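Malonyl coenzyme A-acyl carrier protein transacylase (Helicobacter pylori, PDB 2H1Y) probably transfers the malonyl group from malonyl-CoA to holo-acyl carrier protein, yielding malonyl-ACP and free CoA. Local coordinates at residues Arg46-Leu51 and Phe119-Lys124; Lys96-Ala100 and Asn273-Val277; Leu113-Asp118 and Leu229-Phe235; Asp141-Met145 and Met205-Ser209. The contacts are given in a common frame with arbitrary orientation. Residue numbers count along the deposited sequence, not the author numbering.

Contact 1: Arg46-Leu51 and Phe119-Lys124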
loop_
_atom_site.group_PDB
_atom_site.type_symbol
_atom_site.label_atom_id
_atom_site.label_comp_id
_atom_site.label_asym_id
_atom_site.label_seq_id
_atom_site.Cartn_x
_atom_site.Cartn_y
_atom_site.Cartn_z
ATOM N N ARG A 46 -4.312 -19.107 10.386
ATOM C CA ARG A 46 -3.924 -19.440 9.021
ATOM C C ARG A 46 -2.651 -18.707 8.603
ATOM O O ARG A 46 -1.747 -19.312 8.000
ATOM C CB ARG A 46 -5.054 -19.113 8.052
ATOM C CG ARG A 46 -6.154 -20.156 7.982
ATOM C CD ARG A 46 -6.535 -20.349 6.534
ATOM N NE ARG A 46 -7.836 -19.784 6.194
ATOM C CZ ARG A 46 -8.197 -19.391 4.972
ATOM N NH1 ARG A 46 -7.342 -19.463 3.962
ATOM N NH2 ARG A 46 -9.415 -18.901 4.766
ATOM N N ALA A 47 -2.582 -17.417 8.943
ATOM C CA ALA A 47 -1.410 -16.586 8.684
ATOM C C ALA A 47 -0.168 -17.060 9.452
ATOM O O ALA A 47 0.898 -17.237 8.854
ATOM C CB ALA A 47 -1.715 -15.101 8.989
ATOM N N SER A 48 -0.305 -17.261 10.762
ATOM C CA SER A 48 0.799 -17.755 11.603
ATOM C C SER A 48 1.409 -19.062 11.061
ATOM O O SER A 48 2.629 -19.189 10.978
ATOM C CB SER A 48 0.364 -17.898 13.073
ATOM O OG SER A 48 -0.035 -16.656 13.657
ATOM N N ASN A 49 0.554 -19.999 10.652
ATOM C CA ASN A 49 0.994 -21.246 9.998
ATOM C C ASN A 49 1.703 -21.010 8.683
ATOM O O ASN A 49 2.792 -21.549 8.464
ATOM C CB ASN A 49 -0.179 -22.199 9.724
ATOM C CG ASN A 49 -0.911 -22.615 10.978
ATOM O OD1 ASN A 49 -0.392 -22.513 12.098
ATOM N ND2 ASN A 49 -2.135 -23.097 10.797
ATOM N N ALA A 50 1.076 -20.231 7.800
ATOM C CA ALA A 50 1.622 -20.019 6.454
ATOM C C ALA A 50 3.012 -19.384 6.506
ATOM O O ALA A 50 3.925 -19.822 5.814
ATOM C CB ALA A 50 0.672 -19.178 5.602
ATOM N N LEU A 51 3.174 -18.377 7.360
ATOM C CA LEU A 51 4.424 -17.642 7.422
ATOM C C LEU A 51 5.388 -18.257 8.408
ATOM O O LEU A 51 6.580 -17.901 8.427
ATOM C CB LEU A 51 4.183 -16.168 7.724
ATOM C CG LEU A 51 3.595 -15.424 6.521
ATOM C CD1 LEU A 51 3.206 -14.025 6.897
ATOM C CD2 LEU A 51 4.566 -15.418 5.337
ATOM N N PHE A 119 -5.589 -16.183 -0.007
ATOM C CA PHE A 119 -5.036 -15.737 1.259
ATOM C C PHE A 119 -3.575 -16.143 1.490
ATOM O O PHE A 119 -2.700 -15.272 1.553
ATOM C CB PHE A 119 -5.926 -16.153 2.433
ATOM C CG PHE A 119 -5.490 -15.574 3.740
ATOM C CD1 PHE A 119 -5.242 -14.206 3.860
ATOM C CD2 PHE A 119 -5.308 -16.393 4.843
ATOM C CE1 PHE A 119 -4.817 -13.669 5.047
ATOM C CE2 PHE A 119 -4.885 -15.873 6.046
ATOM C CZ PHE A 119 -4.646 -14.497 6.157
ATOM N N GLU A 120 -3.287 -17.439 1.609
ATOM C CA GLU A 120 -1.915 -17.826 2.003
ATOM C C GLU A 120 -0.896 -17.560 0.912
ATOM O O GLU A 120 0.247 -17.261 1.217
ATOM C CB GLU A 120 -1.770 -19.235 2.630
ATOM C CG GLU A 120 -2.830 -20.247 2.294
ATOM C CD GLU A 120 -4.124 -20.017 3.050
ATOM O OE1 GLU A 120 -5.133 -19.697 2.374
ATOM O OE2 GLU A 120 -4.137 -20.152 4.297
ATOM N N LYS A 121 -1.322 -17.611 -0.346
ATOM C CA LYS A 121 -0.446 -17.226 -1.450
ATOM C C LYS A 121 -0.070 -15.744 -1.423
ATOM O O LYS A 121 1.065 -15.378 -1.767
ATOM C CB LYS A 121 -1.059 -17.601 -2.795
ATOM C CG LYS A 121 -0.831 -19.049 -3.191
ATOM C CD LYS A 121 -0.974 -19.225 -4.707
ATOM C CE LYS A 121 -0.948 -20.693 -5.112
ATOM N NZ LYS A 121 -2.270 -21.291 -4.841
ATOM N N ALA A 122 -0.999 -14.889 -1.013
ATOM C CA ALA A 122 -0.715 -13.452 -0.978
ATOM C C ALA A 122 0.238 -13.088 0.160
ATOM O O ALA A 122 1.149 -12.273 -0.026
ATOM C CB ALA A 122 -1.989 -12.657 -0.895
ATOM N N LEU A 123 0.036 -13.710 1.323
ATOM C CA LEU A 123 0.948 -13.551 2.451
ATOM C C LEU A 123 2.362 -13.931 2.037
ATOM O O LEU A 123 3.326 -13.210 2.352
ATOM C CB LEU A 123 0.515 -14.410 3.649
ATOM C CG LEU A 123 -0.794 -14.064 4.370
ATOM C CD1 LEU A 123 -1.322 -15.258 5.142
ATOM C CD2 LEU A 123 -0.642 -12.857 5.298
ATOM N N LYS A 124 2.478 -15.058 1.330
ATOM C CA LYS A 124 3.780 -15.575 0.915
ATOM C C LYS A 124 4.416 -14.665 -0.126
ATOM O O LYS A 124 5.614 -14.350 -0.044
ATOM C CB LYS A 124 3.678 -17.015 0.414
ATOM C CG LYS A 124 3.793 -18.071 1.526
ATOM C CD LYS A 124 3.626 -19.499 0.963
ATOM C CE LYS A 124 4.407 -20.546 1.795
ATOM N NZ LYS A 124 4.224 -21.964 1.279
HETATM O O HOH W 1 -2.861 -20.953 6.459
#

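Contact 2: Lys96-Ala100 and Asn273-Val277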
loop_
_atom_site.group_PDB
_atom_site.type_symbol
_atom_site.label_atom_id
_atom_site.label_comp_id
_atom_site.label_asym_id
_atom_site.label_seq_id
_atom_site.Cartn_x
_atom_site.Cartn_y
_atom_site.Cartn_z
ATOM N N LYS A 96 -19.133 -4.632 -3.952
ATOM C CA LYS A 96 -19.058 -4.482 -5.381
ATOM C C LYS A 96 -18.569 -3.065 -5.628
ATOM O O LYS A 96 -19.369 -2.192 -5.932
ATOM C CB LYS A 96 -20.437 -4.691 -6.025
ATOM C CG LYS A 96 -21.216 -5.955 -5.601
ATOM C CD LYS A 96 -22.610 -5.979 -6.280
ATOM C CE LYS A 96 -23.657 -6.828 -5.499
ATOM N NZ LYS A 96 -24.051 -6.220 -4.152
ATOM N N PRO A 97 -17.255 -2.823 -5.490
ATOM C CA PRO A 97 -16.744 -1.469 -5.660
ATOM C C PRO A 97 -16.583 -1.172 -7.130
ATOM O O PRO A 97 -16.405 -2.105 -7.906
ATOM C CB PRO A 97 -15.357 -1.549 -5.024
ATOM C CG PRO A 97 -14.924 -2.929 -5.304
ATOM C CD PRO A 97 -16.169 -3.779 -5.201
ATOM N N VAL A 98 -16.623 0.100 -7.522
ATOM C CA VAL A 98 -16.356 0.423 -8.934
ATOM C C VAL A 98 -14.883 0.188 -9.304
ATOM O O VAL A 98 -14.603 -0.354 -10.363
ATOM C CB VAL A 98 -17.015 1.780 -9.475
ATOM C CG1 VAL A 98 -17.795 2.528 -8.388
ATOM C CG2 VAL A 98 -16.011 2.664 -10.215
ATOM N N PHE A 99 -13.958 0.529 -8.412
ATOM C CA PHE A 99 -12.550 0.158 -8.583
ATOM C C PHE A 99 -11.845 0.071 -7.225
ATOM O O PHE A 99 -12.427 0.427 -6.197
ATOM C CB PHE A 99 -11.832 1.164 -9.480
ATOM C CG PHE A 99 -11.629 2.512 -8.832
ATOM C CD1 PHE A 99 -12.549 3.542 -9.032
ATOM C CD2 PHE A 99 -10.523 2.748 -8.003
ATOM C CE1 PHE A 99 -12.374 4.793 -8.429
ATOM C CE2 PHE A 99 -10.347 3.996 -7.396
ATOM C CZ PHE A 99 -11.281 5.024 -7.614
ATOM N N ALA A 100 -10.593 -0.394 -7.238
ATOM C CA ALA A 100 -9.742 -0.435 -6.041
ATOM C C ALA A 100 -8.342 0.158 -6.309
ATOM O O ALA A 100 -7.739 -0.122 -7.339
ATOM C CB ALA A 100 -9.629 -1.860 -5.522
ATOM N N ASN A 273 -9.817 9.415 -11.127
ATOM C CA ASN A 273 -10.801 8.416 -10.742
ATOM C C ASN A 273 -11.820 8.899 -9.733
ATOM O O ASN A 273 -12.823 8.227 -9.502
ATOM C CB ASN A 273 -10.096 7.146 -10.250
ATOM C CG ASN A 273 -9.383 6.407 -11.372
ATOM O OD1 ASN A 273 -10.001 5.630 -12.101
ATOM N ND2 ASN A 273 -8.078 6.647 -11.517
ATOM N N ASN A 274 -11.561 10.071 -9.157
ATOM C CA ASN A 274 -12.413 10.674 -8.130
ATOM C C ASN A 274 -13.868 10.946 -8.572
ATOM O O ASN A 274 -14.791 10.924 -7.747
ATOM C CB ASN A 274 -11.759 11.964 -7.608
ATOM C CG ASN A 274 -12.519 12.572 -6.442
ATOM O OD1 ASN A 274 -12.438 12.083 -5.315
ATOM N ND2 ASN A 274 -13.281 13.626 -6.712
ATOM N N ASP A 275 -14.062 11.195 -9.869
ATOM C CA ASP A 275 -15.402 11.387 -10.446
ATOM C C ASP A 275 -16.283 10.131 -10.532
ATOM O O ASP A 275 -17.514 10.230 -10.583
ATOM C CB ASP A 275 -15.285 12.031 -11.828
ATOM C CG ASP A 275 -14.690 13.441 -11.769
ATOM O OD1 ASP A 275 -14.381 13.935 -10.649
ATOM O OD2 ASP A 275 -14.543 14.061 -12.854
ATOM N N ARG A 276 -15.668 8.953 -10.537
ATOM C CA ARG A 276 -16.424 7.713 -10.756
ATOM C C ARG A 276 -17.087 7.172 -9.486
ATOM O O ARG A 276 -17.811 6.182 -9.548
ATOM C CB ARG A 276 -15.535 6.631 -11.392
ATOM C CG ARG A 276 -14.556 7.148 -12.471
ATOM C CD ARG A 276 -13.491 6.108 -12.755
ATOM N NE ARG A 276 -14.109 4.814 -13.008
ATOM C CZ ARG A 276 -13.463 3.652 -13.001
ATOM N NH1 ARG A 276 -12.162 3.606 -12.740
ATOM N NH2 ARG A 276 -14.128 2.527 -13.247
ATOM N N VAL A 277 -16.843 7.796 -8.338
ATOM C CA VAL A 277 -17.457 7.330 -7.070
ATOM C C VAL A 277 -17.904 8.476 -6.140
ATOM O O VAL A 277 -17.538 9.623 -6.349
ATOM C CB VAL A 277 -16.509 6.378 -6.268
ATOM C CG1 VAL A 277 -16.163 5.138 -7.065
ATOM C CG2 VAL A 277 -15.262 7.099 -5.886
#

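Contact 3: Leu113-Asp118 and Leu229-Phe235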
loop_
_atom_site.group_PDB
_atom_site.type_symbol
_atom_site.label_atom_id
_atom_site.label_comp_id
_atom_site.label_asym_id
_atom_site.label_seq_id
_atom_site.Cartn_x
_atom_site.Cartn_y
_atom_site.Cartn_z
ATOM N N LEU A 113 -7.622 -9.257 -3.299
ATOM C CA LEU A 113 -9.014 -9.224 -2.888
ATOM C C LEU A 113 -9.955 -9.176 -4.073
ATOM O O LEU A 113 -11.104 -9.569 -3.962
ATOM C CB LEU A 113 -9.250 -8.083 -1.893
ATOM C CG LEU A 113 -8.665 -8.605 -0.574
ATOM C CD1 LEU A 113 -8.195 -7.502 0.310
ATOM C CD2 LEU A 113 -9.650 -9.517 0.164
ATOM N N SER A 114 -9.448 -8.742 -5.219
ATOM C CA SER A 114 -10.191 -8.855 -6.465
ATOM C C SER A 114 -10.495 -10.320 -6.804
ATOM O O SER A 114 -11.519 -10.617 -7.430
ATOM C CB SER A 114 -9.433 -8.192 -7.602
ATOM O OG SER A 114 -10.347 -7.743 -8.569
ATOM N N GLY A 115 -9.610 -11.225 -6.375
ATOM C CA GLY A 115 -9.834 -12.671 -6.482
ATOM C C GLY A 115 -8.704 -13.402 -7.199
ATOM O O GLY A 115 -8.793 -14.605 -7.472
ATOM N N ALA A 116 -7.641 -12.664 -7.499
ATOM C CA ALA A 116 -6.533 -13.183 -8.272
ATOM C C ALA A 116 -5.436 -13.758 -7.396
ATOM O O ALA A 116 -4.373 -14.133 -7.889
ATOM C CB ALA A 116 -5.975 -12.095 -9.165
ATOM N N LEU A 117 -5.685 -13.830 -6.095
ATOM C CA LEU A 117 -4.640 -14.230 -5.166
ATOM C C LEU A 117 -5.246 -14.715 -3.857
ATOM O O LEU A 117 -5.850 -13.929 -3.125
ATOM C CB LEU A 117 -3.726 -13.039 -4.945
ATOM C CG LEU A 117 -2.217 -13.164 -4.976
ATOM C CD1 LEU A 117 -1.740 -14.163 -6.012
ATOM C CD2 LEU A 117 -1.635 -11.778 -5.243
ATOM N N ASP A 118 -5.113 -16.019 -3.591
ATOM C CA ASP A 118 -5.620 -16.634 -2.360
ATOM C C ASP A 118 -4.905 -16.086 -1.143
ATOM O O ASP A 118 -3.748 -15.621 -1.224
ATOM C CB ASP A 118 -5.445 -18.165 -2.371
ATOM C CG ASP A 118 -6.159 -18.828 -3.527
ATOM O OD1 ASP A 118 -7.226 -18.311 -3.949
ATOM O OD2 ASP A 118 -5.654 -19.863 -4.023
ATOM N N LEU A 229 -0.601 -15.910 -9.293
ATOM C CA LEU A 229 -1.852 -15.289 -9.724
ATOM C C LEU A 229 -2.798 -16.234 -10.457
ATOM O O LEU A 229 -2.399 -16.963 -11.373
ATOM C CB LEU A 229 -1.579 -14.071 -10.607
ATOM C CG LEU A 229 -0.749 -12.922 -10.038
ATOM C CD1 LEU A 229 -0.298 -12.026 -11.168
ATOM C CD2 LEU A 229 -1.541 -12.140 -9.002
ATOM N N LYS A 230 -4.058 -16.205 -10.038
ATOM C CA LYS A 230 -5.122 -16.798 -10.800
ATOM C C LYS A 230 -5.619 -15.709 -11.734
ATOM O O LYS A 230 -5.210 -14.554 -11.623
ATOM C CB LYS A 230 -6.246 -17.234 -9.880
ATOM C CG LYS A 230 -6.633 -18.684 -10.055
ATOM C CD LYS A 230 -6.134 -19.567 -8.886
ATOM C CE LYS A 230 -7.199 -19.721 -7.772
ATOM N NZ LYS A 230 -7.557 -18.430 -7.082
ATOM N N ASP A 231 -6.502 -16.065 -12.659
ATOM C CA ASP A 231 -7.092 -15.072 -13.539
ATOM C C ASP A 231 -8.544 -14.851 -13.146
ATOM O O ASP A 231 -9.471 -15.339 -13.793
ATOM C CB ASP A 231 -6.995 -15.523 -14.985
ATOM C CG ASP A 231 -7.225 -14.396 -15.956
ATOM O OD1 ASP A 231 -7.436 -13.236 -15.525
ATOM O OD2 ASP A 231 -7.191 -14.676 -17.168
ATOM N N LYS A 232 -8.732 -14.131 -12.058
ATOM C CA LYS A 232 -10.058 -13.904 -11.530
ATOM C C LYS A 232 -10.035 -12.559 -10.834
ATOM O O LYS A 232 -9.245 -12.339 -9.924
ATOM C CB LYS A 232 -10.464 -15.036 -10.581
ATOM C CG LYS A 232 -11.891 -14.920 -10.077
ATOM C CD LYS A 232 -12.513 -16.268 -9.715
ATOM C CE LYS A 232 -13.319 -16.835 -10.900
ATOM N NZ LYS A 232 -14.220 -15.796 -11.516
ATOM N N PHE A 233 -10.892 -11.663 -11.311
ATOM C CA PHE A 233 -10.967 -10.295 -10.837
ATOM C C PHE A 233 -12.421 -9.844 -10.772
ATOM O O PHE A 233 -13.051 -9.641 -11.803
ATOM C CB PHE A 233 -10.232 -9.379 -11.802
ATOM C CG PHE A 233 -8.752 -9.556 -11.807
ATOM C CD1 PHE A 233 -8.164 -10.613 -12.495
ATOM C CD2 PHE A 233 -7.938 -8.640 -11.155
ATOM C CE1 PHE A 233 -6.790 -10.770 -12.515
ATOM C CE2 PHE A 233 -6.566 -8.781 -11.158
ATOM C CZ PHE A 233 -5.983 -9.850 -11.849
ATOM N N HIS A 234 -12.943 -9.660 -9.570
ATOM C CA HIS A 234 -14.304 -9.148 -9.382
ATOM C C HIS A 234 -14.430 -7.655 -9.650
ATOM O O HIS A 234 -15.518 -7.169 -9.922
ATOM C CB HIS A 234 -14.796 -9.483 -7.972
ATOM C CG HIS A 234 -14.911 -10.954 -7.737
ATOM N ND1 HIS A 234 -13.815 -11.751 -7.471
ATOM C CD2 HIS A 234 -15.979 -11.787 -7.797
ATOM C CE1 HIS A 234 -14.211 -13.006 -7.343
ATOM N NE2 HIS A 234 -15.520 -13.054 -7.529
ATOM N N PHE A 235 -13.313 -6.942 -9.573
ATOM C CA PHE A 235 -13.276 -5.504 -9.802
ATOM C C PHE A 235 -11.899 -5.099 -10.325
ATOM O O PHE A 235 -10.904 -5.787 -10.083
ATOM C CB PHE A 235 -13.624 -4.731 -8.516
ATOM C CG PHE A 235 -12.846 -5.180 -7.282
ATOM C CD1 PHE A 235 -11.531 -4.757 -7.071
ATOM C CD2 PHE A 235 -13.438 -6.007 -6.336
ATOM C CE1 PHE A 235 -10.816 -5.169 -5.951
ATOM C CE2 PHE A 235 -12.744 -6.414 -5.206
ATOM C CZ PHE A 235 -11.421 -5.986 -5.003
#

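Contact 4: Asp141-Met145 and Met205-Ser209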
loop_
_atom_site.group_PDB
_atom_site.type_symbol
_atom_site.label_atom_id
_atom_site.label_comp_id
_atom_site.label_asym_id
_atom_site.label_seq_id
_atom_site.Cartn_x
_atom_site.Cartn_y
_atom_site.Cartn_z
ATOM N N ASP A 141 23.259 1.344 1.660
ATOM C CA ASP A 141 22.859 2.455 2.515
ATOM C C ASP A 141 21.661 3.188 1.913
ATOM O O ASP A 141 21.681 4.407 1.679
ATOM C CB ASP A 141 24.017 3.410 2.820
ATOM C CG ASP A 141 23.734 4.287 4.050
ATOM O OD1 ASP A 141 23.068 3.793 4.981
ATOM O OD2 ASP A 141 24.158 5.467 4.079
ATOM N N ALA A 142 20.615 2.413 1.663
ATOM C CA ALA A 142 19.467 2.908 0.946
ATOM C C ALA A 142 18.461 3.443 1.938
ATOM O O ALA A 142 18.328 2.921 3.050
ATOM C CB ALA A 142 18.855 1.799 0.109
ATOM N N SER A 143 17.762 4.496 1.538
ATOM C CA SER A 143 16.670 5.000 2.335
ATOM C C SER A 143 15.614 5.721 1.506
ATOM O O SER A 143 15.749 5.869 0.289
ATOM C CB SER A 143 17.188 5.928 3.429
ATOM O OG SER A 143 16.176 6.077 4.408
ATOM N N MET A 144 14.554 6.146 2.188
ATOM C CA MET A 144 13.527 6.995 1.603
ATOM C C MET A 144 13.290 8.259 2.448
ATOM O O MET A 144 13.453 8.243 3.678
ATOM C CB MET A 144 12.260 6.180 1.359
ATOM C CG MET A 144 12.379 5.335 0.086
ATOM S SD MET A 144 11.098 4.115 -0.129
ATOM C CE MET A 144 9.802 5.046 -0.926
ATOM N N MET A 145 12.933 9.358 1.794
ATOM C CA MET A 145 12.886 10.642 2.472
ATOM C C MET A 145 11.661 11.459 2.084
ATOM O O MET A 145 11.527 11.889 0.929
ATOM C CB MET A 145 14.180 11.415 2.174
ATOM C CG MET A 145 14.230 12.843 2.697
ATOM S SD MET A 145 15.798 13.683 2.351
ATOM C CE MET A 145 15.619 14.078 0.613
ATOM N N MET A 205 13.852 2.665 7.424
ATOM C CA MET A 205 14.080 1.484 6.589
ATOM C C MET A 205 15.366 1.677 5.787
ATOM O O MET A 205 15.696 2.802 5.380
ATOM C CB MET A 205 12.902 1.252 5.629
ATOM C CG MET A 205 12.504 2.500 4.818
ATOM S SD MET A 205 10.872 2.405 4.063
ATOM C CE MET A 205 9.795 2.750 5.469
ATOM N N SER A 206 16.092 0.582 5.574
ATOM C CA SER A 206 17.262 0.599 4.694
ATOM C C SER A 206 16.890 0.022 3.323
ATOM O O SER A 206 17.575 -0.880 2.815
ATOM C CB SER A 206 18.429 -0.198 5.297
ATOM O OG SER A 206 18.261 -0.413 6.688
ATOM N N VAL A 207 15.780 0.506 2.761
ATOM C CA VAL A 207 15.353 0.158 1.397
ATOM C C VAL A 207 14.925 1.380 0.595
ATOM O O VAL A 207 14.299 2.305 1.114
ATOM C CB VAL A 207 14.229 -0.946 1.319
ATOM C CG1 VAL A 207 14.709 -2.247 1.885
ATOM C CG2 VAL A 207 12.932 -0.511 1.986
ATOM N N ALA A 208 15.292 1.379 -0.675
ATOM C CA ALA A 208 14.804 2.373 -1.595
ATOM C C ALA A 208 13.920 1.655 -2.600
ATOM O O ALA A 208 14.428 0.960 -3.474
ATOM C CB ALA A 208 15.961 3.060 -2.290
ATOM N N SER A 209 12.602 1.793 -2.461
ATOM C CA SER A 209 11.695 1.184 -3.422
ATOM C C SER A 209 11.269 2.214 -4.467
ATOM O O SER A 209 11.520 3.407 -4.295
ATOM C CB SER A 209 10.500 0.609 -2.714
ATOM O OG SER A 209 9.971 1.596 -1.871
#

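Contact 1: Arg46-Leu51 and Phe119-Lys124
This is a helix-helix packing contact in the acyltransferase domain: helix 38-51 crosses the start of helix 119-137 at -52°, with the local axes 9.7 Å apart. R46 NH1 forms a salt bridge with E120 OE1 at 2.7 Å and reaches E120 OE2 in a weak hydrogen bond of 3.3 Å. A water donates to both R46 O (2.5 Å) and E120 OE2 (2.6 Å), so the carboxylate is satisfied through both oxygens, while R46 O also accepts the helical bond from A50 N (3.0 Å). S48, whose CA-to-CB bond points away, bonds through OG to F44 O and M55 N. Alongside the charged pair the contact is apolar: on L123, CD1 lies 3.9 Å from A47 CB and 4.4 Å from A50 CB, and L123 CB 4.2 Å from L51 CD1. Y77 and Y81 of helix 69-90 also pack on F119. The small A50 allows close approach, its CA standing 6.1 Å from E120 CA and its CB 3.8 Å from E120 CB.

Contact 2: Lys96-Ala100 and Asn273-Val277
Apolar contact is the first component. V98 CG1 meets V277 CG1 at 3.4 Å, and the same V277 CG1 lies 4.0 Å from F99 CE1; the CA-to-CB bonds of all three residues point across the interface. Next come the contacts of the F99 ring with polar side chains. N273 places CG over one ring face, with its CB 3.6 Å from F99 CZ. The guanidinium of R276 presents a face to V98 and F99, with R276 NH2 3.6 Å from V98 CG2 and R276 NH1 3.7 Å from F99 CD1. The setting is the mixed, mainly parallel sheet of the larger α/β subdomain: 96-100 leads into strand 99-102, while the loop holding 273-277 leads into strand 279-283, two strands away with 15-19 between them, so the contact spans the N-terminal ends of those strands. The polar ends of N273 and R276 bond within the loop or outside both segments, none across to 96-100. R276 NH1 donates to N273 OD1 at 3.0 Å, R276 NH2 forms a salt bridge with E236 of strand 236-238, and N273 ND2 bonds to C269 O. The turn is closed by R276 N donating to N273 O at 3.1 Å.

Contact 3: Leu113-Asp118 and Leu229-Phe235
S114 O is the most heavily used acceptor: it takes H234 ND1 at 2.6 Å (N-H...O angle 166°) and H234 N at 2.7 Å (168°). S114 OG donates to F235 O at 2.5 Å. Further along, K230 N donates to A116 O at 3.0 Å, and K230 NZ forms a salt bridge with D118 OD1 at 3.2 Å. Weaker CA-H...O contacts run beside these bonds, from L229 CA to A116 O (3.3 Å) and from F233 CA to S114 O (3.5 Å). Two rings take CH-pi contacts over their faces, F235 from S114 CA and F233 from A116 CB, each 3.8 Å from the centroid. Apolar packing adds L117 CD1 on L229 CD2 at 3.6 Å. The partners are the end of helix 105-116, which has a pi-type turn, and the loop from helix 218-228 to strand 236-238. At G115 (phi 126°, psi 6°) a CB would jam against S114 O, which alone calls for glycine, and would also clash 2.9 Å from H234 ND1. The carbonyls of S114 and A116, at the helix end, thus find their donors in the loop, and this implies that the H234 ring is protonated at ND1.

Contact 4: Asp141-Met145 and Met205-Ser209
A loop packs against an inner strand of the antiparallel sheet in a largely buried contact: 205-209, which follows strand 199-202, runs along the first residues of strand 142-148. Although strands 199-202 and 142-148 are antiparallel neighbours, with M144 backbone-bonded to L203, the chain has left regular pairing by M205. The evidence is that what remains between the segments is weak: S143 OG to M205 O, a weak hydrogen bond of 3.4 Å, and S209 N to M144 SD, a weak one of 3.6 Å (N-H...S angle 166°), beside which M144 SD closely approaches S209 OG at 3.3 Å. A142 O receives a CA-H...O contact from S206 CA at 3.0 Å, and A142 CA and S206 CA are 4.9 Å apart. Packing supplies the rest. A142 CB touches A208 CB at 4.0 Å, and M144, the residue most covered, sets CG 3.7 Å from V207 O. F213 touches both alanines, and M133 and C137 of helix 119-137 cover V207. The four-stranded antiparallel sheet backed by helices is consistent with the ferredoxin-like small subdomain of FabD enzymes, whose loop after this last strand leads to the catalytic histidine in relatives.

How the contacts relate
Contacts 1, 2 and 3 form a connected side of the chain, whereas contact 4 lies across the centre from contacts 2 and 3, its centre about 32 and 31 Å from theirs. Contact 3 is the bridge: A122 CB touches L117 CG (4.1 Å) toward contact 1, and F235 CE1 touches A100 CB (3.5 Å) toward contact 2. Helix 119-137 links contact 1 to strand 142-148 of contact 4. Contacts 2 and 4 are buried and rely on packing, without strong bonds between their segments; contacts 1 and 3 are partly buried and add a salt bridge each, between side chains at or near the surface. Contact 3 alone is dominated by strong hydrogen bonds to backbone carbonyls, and buries most surface, 563 Å².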